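Local coordinates for protein aspartate semialdehyde dehydrogenase (Francisella tularensis subsp. tularensis, PDB 4WOJ) that probably catalyses the NADPH-dependent reductive dephosphorylation of L-aspartyl 4-phosphate to L-aspartate semialdehyde, an early step towards lysine, methionine and threonine, at residues S164-A169 with R274-L280; I329-I334 with H345-V349; L224-P230 with I266-P271. All coordinates share one frame; numbering follows the deposited sequence.

Contact 1 of 3, residues S164-A169 with R274-L280; sequences SSTYQA and RSHSQAL
Q168 lies over one face of the H276 imidazole. CB stands above the nitrogen-carbon rim of the ring, 3.9 Å from H276 CE1. CG continues to a point 4.0 Å above the ring centroid and only 4° off the normal, a CH-pi contact. The chain then runs extended through CD (chi2 179°), and the terminal amide ends up turned 54° from the imidazole plane. OE1 accepts, on a lone pair in its carbonyl plane, a short bond from T166 OG1 (2.6 Å), whose oxygen is itself reached by V268 N. NE2 passes 3.9 Å from H276 NE2 and makes weak hydrogen bonds to E243 and a water. H276, the predicted proton acceptor, is thus covered on this face by Q168, close to C141, the predicted acyl-thioester nucleophile. The two backbones form an antiparallel pair in the mixed sheet of the dimerisation domain, with Y167 and S277 exchanging both N-H...O bonds (Y167 N to S277 O, 2.9 Å), as do S165 and A279. On the S164 and Q278 face, Q278 NE2 gives a nearly straight bond, within its own amide plane, to S164 OG (2.7 Å), while Q278 CG runs alongside T166 CG2. The Y167 face turns to the second subunit: the ring has A279 CB at its edge, stacks on Y167 of that subunit and bonds through OH to T166 O there. A water bridges Y167 O, S275 O and S277 OG, approaching S275 O to 2.6 Å.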
loop_
_atom_site.group_PDB
_atom_site.type_symbol
_atom_site.label_atom_id
_atom_site.label_comp_id
_atom_site.label_asym_id
_atom_site.label_seq_id
_atom_site.Cartn_x
_atom_site.Cartn_y
_atom_site.Cartn_z
ATOM N N SER B 164 1.317 11.821 1.757
ATOM C CA SER B 164 0.542 10.615 2.014
ATOM C C SER B 164 0.621 9.611 0.866
ATOM O O SER B 164 0.432 9.960 -0.291
ATOM C CB SER B 164 -0.913 10.943 2.284
ATOM O OG SER B 164 -1.728 9.751 2.270
ATOM N N SER B 165 0.912 8.363 1.198
ATOM C CA SER B 165 0.797 7.225 0.266
ATOM C C SER B 165 -0.353 6.346 0.774
ATOM O O SER B 165 -0.296 5.847 1.864
ATOM C CB SER B 165 2.082 6.397 0.232
ATOM O OG SER B 165 3.218 7.164 -0.167
ATOM N N THR B 166 -1.399 6.176 -0.021
ATOM C CA THR B 166 -2.573 5.536 0.443
ATOM C C THR B 166 -2.676 4.127 -0.091
ATOM O O THR B 166 -2.021 3.751 -1.065
ATOM C CB THR B 166 -3.850 6.264 0.060
ATOM O OG1 THR B 166 -4.172 5.966 -1.298
ATOM C CG2 THR B 166 -3.698 7.769 0.258
ATOM N N TYR B 167 -3.455 3.361 0.644
ATOM C CA TYR B 167 -3.654 1.944 0.446
ATOM C C TYR B 167 -5.139 1.886 0.617
ATOM O O TYR B 167 -5.636 1.702 1.711
ATOM C CB TYR B 167 -2.976 1.144 1.544
ATOM C CG TYR B 167 -1.433 1.246 1.698
ATOM C CD1 TYR B 167 -0.801 2.400 2.139
ATOM C CD2 TYR B 167 -0.637 0.130 1.467
ATOM C CE1 TYR B 167 0.600 2.458 2.286
ATOM C CE2 TYR B 167 0.746 0.164 1.617
ATOM C CZ TYR B 167 1.364 1.337 2.026
ATOM O OH TYR B 167 2.741 1.310 2.132
ATOM N N GLN B 168 -5.837 2.228 -0.445
ATOM C CA GLN B 168 -7.260 2.446 -0.422
ATOM C C GLN B 168 -8.141 1.268 -0.792
ATOM O O GLN B 168 -7.917 0.581 -1.783
ATOM C CB GLN B 168 -7.597 3.534 -1.404
ATOM C CG GLN B 168 -7.126 4.854 -0.880
ATOM C CD GLN B 168 -7.424 5.959 -1.837
ATOM O OE1 GLN B 168 -6.522 6.743 -2.195
ATOM N NE2 GLN B 168 -8.701 6.071 -2.239
ATOM N N ALA B 169 -9.173 1.092 0.001
ATOM C CA ALA B 169 -10.085 -0.046 -0.121
ATOM C C ALA B 169 -11.142 0.173 -1.206
ATOM O O ALA B 169 -11.422 1.283 -1.657
ATOM C CB ALA B 169 -10.749 -0.297 1.205
ATOM N N ARG B 274 -13.063 -2.104 3.327
ATOM C CA ARG B 274 -13.675 -0.831 3.752
ATOM C C ARG B 274 -12.829 0.124 4.571
ATOM O O ARG B 274 -13.288 1.210 4.894
ATOM C CB ARG B 274 -15.015 -1.033 4.463
ATOM C CG ARG B 274 -15.104 -2.222 5.394
ATOM C CD ARG B 274 -16.420 -2.230 6.140
ATOM N NE ARG B 274 -16.780 -0.974 6.772
ATOM C CZ ARG B 274 -17.984 -0.711 7.291
ATOM N NH1 ARG B 274 -18.963 -1.636 7.241
ATOM N NH2 ARG B 274 -18.227 0.477 7.869
ATOM N N SER B 275 -11.582 -0.224 4.827
ATOM C CA SER B 275 -10.725 0.648 5.554
ATOM C C SER B 275 -9.578 1.227 4.708
ATOM O O SER B 275 -8.902 0.480 4.006
ATOM C CB SER B 275 -10.184 -0.082 6.754
ATOM O OG SER B 275 -11.119 0.011 7.798
ATOM N N HIS B 276 -9.423 2.560 4.727
ATOM C CA HIS B 276 -8.304 3.202 4.022
ATOM C C HIS B 276 -7.148 3.296 4.945
ATOM O O HIS B 276 -7.326 3.686 6.085
ATOM C CB HIS B 276 -8.638 4.581 3.505
ATOM C CG HIS B 276 -9.602 4.566 2.357
ATOM N ND1 HIS B 276 -9.986 3.409 1.725
ATOM C CD2 HIS B 276 -10.257 5.567 1.727
ATOM C CE1 HIS B 276 -10.837 3.694 0.759
ATOM N NE2 HIS B 276 -11.023 4.997 0.743
ATOM N N SER B 277 -5.988 2.876 4.460
ATOM C CA SER B 277 -4.783 3.028 5.197
ATOM C C SER B 277 -3.889 4.077 4.516
ATOM O O SER B 277 -4.017 4.364 3.330
ATOM C CB SER B 277 -4.042 1.719 5.363
ATOM O OG SER B 277 -4.902 0.688 5.764
ATOM N N GLN B 278 -2.997 4.646 5.295
ATOM C CA GLN B 278 -2.170 5.767 4.851
ATOM C C GLN B 278 -0.885 5.796 5.631
ATOM O O GLN B 278 -0.917 5.897 6.844
ATOM C CB GLN B 278 -2.892 7.107 5.109
ATOM C CG GLN B 278 -3.948 7.450 4.092
ATOM C CD GLN B 278 -4.608 8.786 4.276
ATOM O OE1 GLN B 278 -5.615 8.904 4.932
ATOM N NE2 GLN B 278 -4.080 9.796 3.603
ATOM N N ALA B 279 0.227 5.769 4.906
ATOM C CA ALA B 279 1.534 6.125 5.406
ATOM C C ALA B 279 1.807 7.634 5.229
ATOM O O ALA B 279 1.830 8.164 4.136
ATOM C CB ALA B 279 2.591 5.316 4.694
ATOM N N LEU B 280 2.035 8.318 6.336
ATOM C CA LEU B 280 2.159 9.732 6.339
ATOM C C LEU B 280 3.576 10.077 6.643
ATOM O O LEU B 280 4.207 9.458 7.486
ATOM C CB LEU B 280 1.244 10.366 7.366
ATOM C CG LEU B 280 -0.244 10.122 7.183
ATOM C CD1 LEU B 280 -0.961 11.016 8.169
ATOM C CD2 LEU B 280 -0.766 10.393 5.791
HETATM O O HOH W 1 -6.484 -0.401 3.544
HETATM O O HOH W 2 -11.788 5.251 -2.347
#

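Contact 2 of 3, residues I329-I334 with H345-V349; sequences IAIGRI and HCFTV
The F347 side chain comes near G332 through CB, 4.0 Å from G332 O, while its ring leads away. With CG anti to the backbone N (chi1 -167°), the ring meets Y167 edge-to-face and also touches S277, A279 and, in the second subunit, I266. The other flat groups leave the hairpin too, the H345 imidazole hydrogen-bonding T281 through ND1 and S337 through NE2, and the R333 guanidinium held by N309 and by E244, P230 and G239 of the second subunit. Between the strands, G332 and F347 pair through both backbone bonds (G332 N to F347 O, 2.7 Å), as do A330 and V349. A330 O also lies 2.5 Å from T348 OG1, a bond whose exact length is doubtful. Beyond G332 the chain gains one residue before K335 pairs with H345: a beta bulge at R333 and I334, where R333 takes a left-handed backbone (phi 58°). On the face of the sheet away from F347, I331 CD1 rests on C346 SG at 3.8 Å and I334 CG1 on C346 CB. This beta hairpin lies between strands 304-307 and 275-284, and helices 141-149 and 290-298 cover the face bearing I329, I331 and I334.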
loop_
_atom_site.group_PDB
_atom_site.type_symbol
_atom_site.label_atom_id
_atom_site.label_comp_id
_atom_site.label_asym_id
_atom_site.label_seq_id
_atom_site.Cartn_x
_atom_site.Cartn_y
_atom_site.Cartn_z
ATOM N N ILE B 329 -9.951 5.914 14.575
ATOM C CA ILE B 329 -8.937 6.410 13.662
ATOM C C ILE B 329 -7.642 5.858 14.257
ATOM O O ILE B 329 -7.057 6.454 15.170
ATOM C CB ILE B 329 -8.940 7.983 13.647
ATOM C CG1 ILE B 329 -10.312 8.487 13.229
ATOM C CG2 ILE B 329 -7.883 8.555 12.724
ATOM C CD1 ILE B 329 -10.766 7.933 11.885
ATOM N N ALA B 330 -7.218 4.693 13.802
ATOM C CA ALA B 330 -5.990 4.138 14.352
ATOM C C ALA B 330 -4.753 4.813 13.702
ATOM O O ALA B 330 -4.749 5.195 12.533
ATOM C CB ALA B 330 -5.951 2.644 14.181
ATOM N N ILE B 331 -3.726 5.009 14.500
ATOM C CA ILE B 331 -2.520 5.680 14.019
ATOM C C ILE B 331 -1.330 5.232 14.796
ATOM O O ILE B 331 -1.333 5.252 16.020
ATOM C CB ILE B 331 -2.661 7.185 14.116
ATOM C CG1 ILE B 331 -1.284 7.861 13.854
ATOM C CG2 ILE B 331 -3.246 7.578 15.436
ATOM C CD1 ILE B 331 -1.404 9.325 13.611
ATOM N N GLY B 332 -0.327 4.768 14.093
ATOM C CA GLY B 332 0.804 4.121 14.743
ATOM C C GLY B 332 2.069 4.220 13.948
ATOM O O GLY B 332 2.141 4.963 13.010
ATOM N N ARG B 333 3.072 3.466 14.364
ATOM C CA ARG B 333 4.358 3.471 13.740
ATOM C C ARG B 333 4.902 4.911 13.790
ATOM O O ARG B 333 5.637 5.333 12.929
ATOM C CB ARG B 333 4.283 2.928 12.313
ATOM C CG ARG B 333 3.747 1.500 12.188
ATOM C CD ARG B 333 4.596 0.444 12.882
ATOM N NE ARG B 333 6.022 0.780 12.852
ATOM C CZ ARG B 333 6.867 0.567 11.838
ATOM N NH1 ARG B 333 6.466 0.017 10.701
ATOM N NH2 ARG B 333 8.149 0.927 11.965
ATOM N N ILE B 334 4.528 5.635 14.831
ATOM C CA ILE B 334 4.895 7.016 14.988
ATOM C C ILE B 334 6.372 7.099 15.340
ATOM O O ILE B 334 6.789 6.682 16.389
ATOM C CB ILE B 334 4.060 7.721 16.076
ATOM C CG1 ILE B 334 2.572 7.691 15.701
ATOM C CG2 ILE B 334 4.536 9.161 16.262
ATOM C CD1 ILE B 334 1.622 7.811 16.875
ATOM N N HIS B 345 7.266 10.244 10.756
ATOM C CA HIS B 345 6.445 9.258 10.027
ATOM C C HIS B 345 5.434 8.622 10.937
ATOM O O HIS B 345 5.682 8.464 12.133
ATOM C CB HIS B 345 7.320 8.130 9.509
ATOM C CG HIS B 345 8.514 8.596 8.736
ATOM N ND1 HIS B 345 8.460 8.922 7.397
ATOM C CD2 HIS B 345 9.802 8.784 9.114
ATOM C CE1 HIS B 345 9.658 9.278 6.982
ATOM N NE2 HIS B 345 10.491 9.189 8.001
ATOM N N CYS B 346 4.305 8.215 10.362
ATOM C CA CYS B 346 3.318 7.425 11.045
ATOM C C CYS B 346 2.506 6.755 9.984
ATOM O O CYS B 346 2.696 7.048 8.826
ATOM C CB CYS B 346 2.414 8.257 11.949
ATOM S SG CYS B 346 1.533 9.596 11.150
ATOM N N PHE B 347 1.666 5.810 10.410
ATOM C CA PHE B 347 0.754 5.036 9.555
ATOM C C PHE B 347 -0.605 5.039 10.221
ATOM O O PHE B 347 -0.694 4.764 11.388
ATOM C CB PHE B 347 1.227 3.578 9.424
ATOM C CG PHE B 347 0.555 2.791 8.331
ATOM C CD1 PHE B 347 0.979 2.873 7.032
ATOM C CD2 PHE B 347 -0.483 1.879 8.629
ATOM C CE1 PHE B 347 0.369 2.121 6.038
ATOM C CE2 PHE B 347 -1.091 1.128 7.649
ATOM C CZ PHE B 347 -0.668 1.250 6.339
ATOM N N THR B 348 -1.659 5.311 9.469
ATOM C CA THR B 348 -3.001 5.367 10.013
ATOM C C THR B 348 -3.979 4.574 9.205
ATOM O O THR B 348 -3.774 4.309 8.034
ATOM C CB THR B 348 -3.533 6.840 10.159
ATOM O OG1 THR B 348 -4.890 6.792 10.617
ATOM C CG2 THR B 348 -3.455 7.600 8.871
ATOM N N VAL B 349 -5.045 4.169 9.868
ATOM C CA VAL B 349 -6.089 3.378 9.267
ATOM C C VAL B 349 -7.434 3.841 9.826
ATOM O O VAL B 349 -7.578 4.024 11.039
ATOM C CB VAL B 349 -5.957 1.899 9.633
ATOM C CG1 VAL B 349 -7.031 1.060 8.934
ATOM C CG2 VAL B 349 -4.572 1.382 9.289
#

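Contact 3 of 3, residues L224-P230 with I266-P271; sequences LAYNLLP and ICVRVP
L229 and R269 form a single antiparallel beta bridge that pairs the loop leaving strand 263-266 with the irregular segment before helix 242-255, entered by a type II turn from L224 to N227. Hydrogen bonding across the contact is confined to this pair: L229 N to R269 O and R269 N to L229 O, both 2.8 Å and nearly straight. The turn is closed by a weak N227 N to L224 O bond; the N227 side chain bonds T223 O through ND2 and Q321 N of the second subunit through OD1. Apolar contacts flank the bridge. L228 CD1 reaches V268 CG1 at 3.9 Å, P230 CB meets I266 CD1 at the same distance, and L224 CD2 presses against R269 CG (3.8 Å). R269 CG, anti to its backbone nitrogen (chi1 -168°), runs across both L224 methyls; the chain then bends at chi2 and chi3 and takes the guanidinium towards H276, the two side chains lying about 5 Å apart. Helix 175-191 packs on A225 and Y226, and V268 packs on Y167 of the second subunit. Contacts between ring carbons and carbonyls close the far end, where P271 CG lies 3.3 Å from N227 O and 3.4 Å from L224 O.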
loop_
_atom_site.group_PDB
_atom_site.type_symbol
_atom_site.label_atom_id
_atom_site.label_comp_id
_atom_site.label_asym_id
_atom_site.label_seq_id
_atom_site.Cartn_x
_atom_site.Cartn_y
_atom_site.Cartn_z
ATOM N N LEU B 224 -8.078 -6.528 -9.394
ATOM C CA LEU B 224 -7.528 -5.975 -8.146
ATOM C C LEU B 224 -7.006 -7.070 -7.211
ATOM O O LEU B 224 -6.070 -6.852 -6.438
ATOM C CB LEU B 224 -8.594 -5.115 -7.450
ATOM C CG LEU B 224 -8.280 -4.454 -6.105
ATOM C CD1 LEU B 224 -7.000 -3.649 -6.188
ATOM C CD2 LEU B 224 -9.432 -3.571 -5.636
ATOM N N ALA B 225 -7.576 -8.263 -7.297
ATOM C CA ALA B 225 -7.132 -9.364 -6.421
ATOM C C ALA B 225 -5.668 -9.737 -6.698
ATOM O O ALA B 225 -5.270 -9.853 -7.853
ATOM C CB ALA B 225 -8.023 -10.599 -6.582
ATOM N N TYR B 226 -4.906 -9.955 -5.627
ATOM C CA TYR B 226 -3.452 -10.157 -5.690
ATOM C C TYR B 226 -2.795 -9.065 -6.511
ATOM O O TYR B 226 -1.820 -9.298 -7.231
ATOM C CB TYR B 226 -3.096 -11.525 -6.261
ATOM C CG TYR B 226 -3.695 -12.682 -5.472
ATOM C CD1 TYR B 226 -3.263 -12.981 -4.183
ATOM C CD2 TYR B 226 -4.687 -13.477 -6.029
ATOM C CE1 TYR B 226 -3.826 -14.029 -3.467
ATOM C CE2 TYR B 226 -5.235 -14.532 -5.335
ATOM C CZ TYR B 226 -4.814 -14.807 -4.055
ATOM O OH TYR B 226 -5.386 -15.875 -3.389
ATOM N N ASN B 227 -3.328 -7.860 -6.397
ATOM C CA ASN B 227 -2.818 -6.793 -7.182
ATOM C C ASN B 227 -2.931 -5.467 -6.467
ATOM O O ASN B 227 -3.358 -5.393 -5.345
ATOM C CB ASN B 227 -3.574 -6.786 -8.507
ATOM C CG ASN B 227 -2.770 -6.169 -9.616
ATOM O OD1 ASN B 227 -1.566 -5.984 -9.479
ATOM N ND2 ASN B 227 -3.432 -5.815 -10.712
ATOM N N LEU B 228 -2.489 -4.423 -7.121
ATOM C CA LEU B 228 -2.755 -3.054 -6.646
ATOM C C LEU B 228 -2.796 -2.088 -7.842
ATOM O O LEU B 228 -2.222 -2.365 -8.867
ATOM C CB LEU B 228 -1.770 -2.624 -5.551
ATOM C CG LEU B 228 -0.301 -2.628 -5.872
ATOM C CD1 LEU B 228 0.099 -1.441 -6.757
ATOM C CD2 LEU B 228 0.474 -2.575 -4.568
ATOM N N LEU B 229 -3.550 -1.010 -7.705
ATOM C CA LEU B 229 -3.801 -0.100 -8.818
ATOM C C LEU B 229 -3.453 1.359 -8.452
ATOM O O LEU B 229 -4.246 2.063 -7.766
ATOM C CB LEU B 229 -5.247 -0.213 -9.250
ATOM C CG LEU B 229 -5.794 -1.638 -9.503
ATOM C CD1 LEU B 229 -7.280 -1.553 -9.763
ATOM C CD2 LEU B 229 -5.095 -2.349 -10.657
ATOM N N PRO B 230 -2.257 1.809 -8.882
ATOM C CA PRO B 230 -1.812 3.125 -8.497
ATOM C C PRO B 230 -2.359 4.235 -9.374
ATOM O O PRO B 230 -1.616 5.150 -9.752
ATOM C CB PRO B 230 -0.279 3.015 -8.568
ATOM C CG PRO B 230 -0.049 2.032 -9.657
ATOM C CD PRO B 230 -1.213 1.058 -9.579
ATOM N N ILE B 266 0.793 9.763 -3.492
ATOM C CA ILE B 266 0.098 8.940 -4.420
ATOM C C ILE B 266 -1.055 8.162 -3.784
ATOM O O ILE B 266 -0.935 7.639 -2.669
ATOM C CB ILE B 266 1.058 7.959 -5.044
ATOM C CG1 ILE B 266 0.433 7.380 -6.328
ATOM C CG2 ILE B 266 1.412 6.873 -4.017
ATOM C CD1 ILE B 266 1.169 6.194 -6.886
ATOM N N CYS B 267 -2.136 8.036 -4.551
ATOM C CA CYS B 267 -3.297 7.265 -4.154
ATOM C C CYS B 267 -3.356 5.889 -4.881
ATOM O O CYS B 267 -3.348 5.814 -6.095
ATOM C CB CYS B 267 -4.570 8.114 -4.342
ATOM S SG CYS B 267 -4.678 9.584 -3.260
ATOM N N VAL B 268 -3.438 4.811 -4.115
ATOM C CA VAL B 268 -3.328 3.460 -4.646
ATOM C C VAL B 268 -4.485 2.599 -4.154
ATOM O O VAL B 268 -4.798 2.583 -2.970
ATOM C CB VAL B 268 -2.028 2.781 -4.211
ATOM C CG1 VAL B 268 -1.812 1.451 -4.948
ATOM C CG2 VAL B 268 -0.799 3.702 -4.435
ATOM N N ARG B 269 -5.128 1.920 -5.086
ATOM C CA ARG B 269 -6.153 0.997 -4.764
ATOM C C ARG B 269 -5.528 -0.321 -4.410
ATOM O O ARG B 269 -4.595 -0.773 -5.123
ATOM C CB ARG B 269 -7.077 0.820 -5.972
ATOM C CG ARG B 269 -8.324 0.099 -5.621
ATOM C CD ARG B 269 -9.193 0.973 -4.768
ATOM N NE ARG B 269 -9.980 1.884 -5.571
ATOM C CZ ARG B 269 -10.642 2.921 -5.078
ATOM N NH1 ARG B 269 -10.571 3.241 -3.783
ATOM N NH2 ARG B 269 -11.359 3.673 -5.893
ATOM N N VAL B 270 -5.991 -0.903 -3.292
ATOM C CA VAL B 270 -5.489 -2.225 -2.800
ATOM C C VAL B 270 -6.662 -3.146 -2.477
ATOM O O VAL B 270 -7.792 -2.657 -2.414
ATOM C CB VAL B 270 -4.585 -2.121 -1.551
ATOM C CG1 VAL B 270 -3.338 -1.280 -1.847
ATOM C CG2 VAL B 270 -5.364 -1.577 -0.353
ATOM N N PRO B 271 -6.406 -4.468 -2.295
ATOM C CA PRO B 271 -7.470 -5.424 -2.097
ATOM C C PRO B 271 -7.941 -5.472 -0.653
ATOM O O PRO B 271 -7.934 -6.542 -0.035
ATOM C CB PRO B 271 -6.832 -6.779 -2.495
ATOM C CG PRO B 271 -5.497 -6.459 -3.075
ATOM C CD PRO B 271 -5.117 -5.150 -2.502
#

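Followed from the N terminus, the chain first lays down 164-169, whose partner 274-280 comes only after 104 intervening residues, about two fifths of them helical. Contact 3 falls wholly within that excursion: 224-230 is met by 266-271 shortly before the chain returns to complete contact 1. The two are directly tied, since Q168 N and O probably hydrogen-bond to V268 O and V270 N. Contact 2 follows in series and pairs the arms of a hairpin, with ten residues between its segments. It joins contact 1 through neighbouring strands 275-284 and 343-351, with probable bonds from T348 N to Q278 O and L280 N to C346 O. Contacts 2 and 3 do not touch, but all three reach the second subunit.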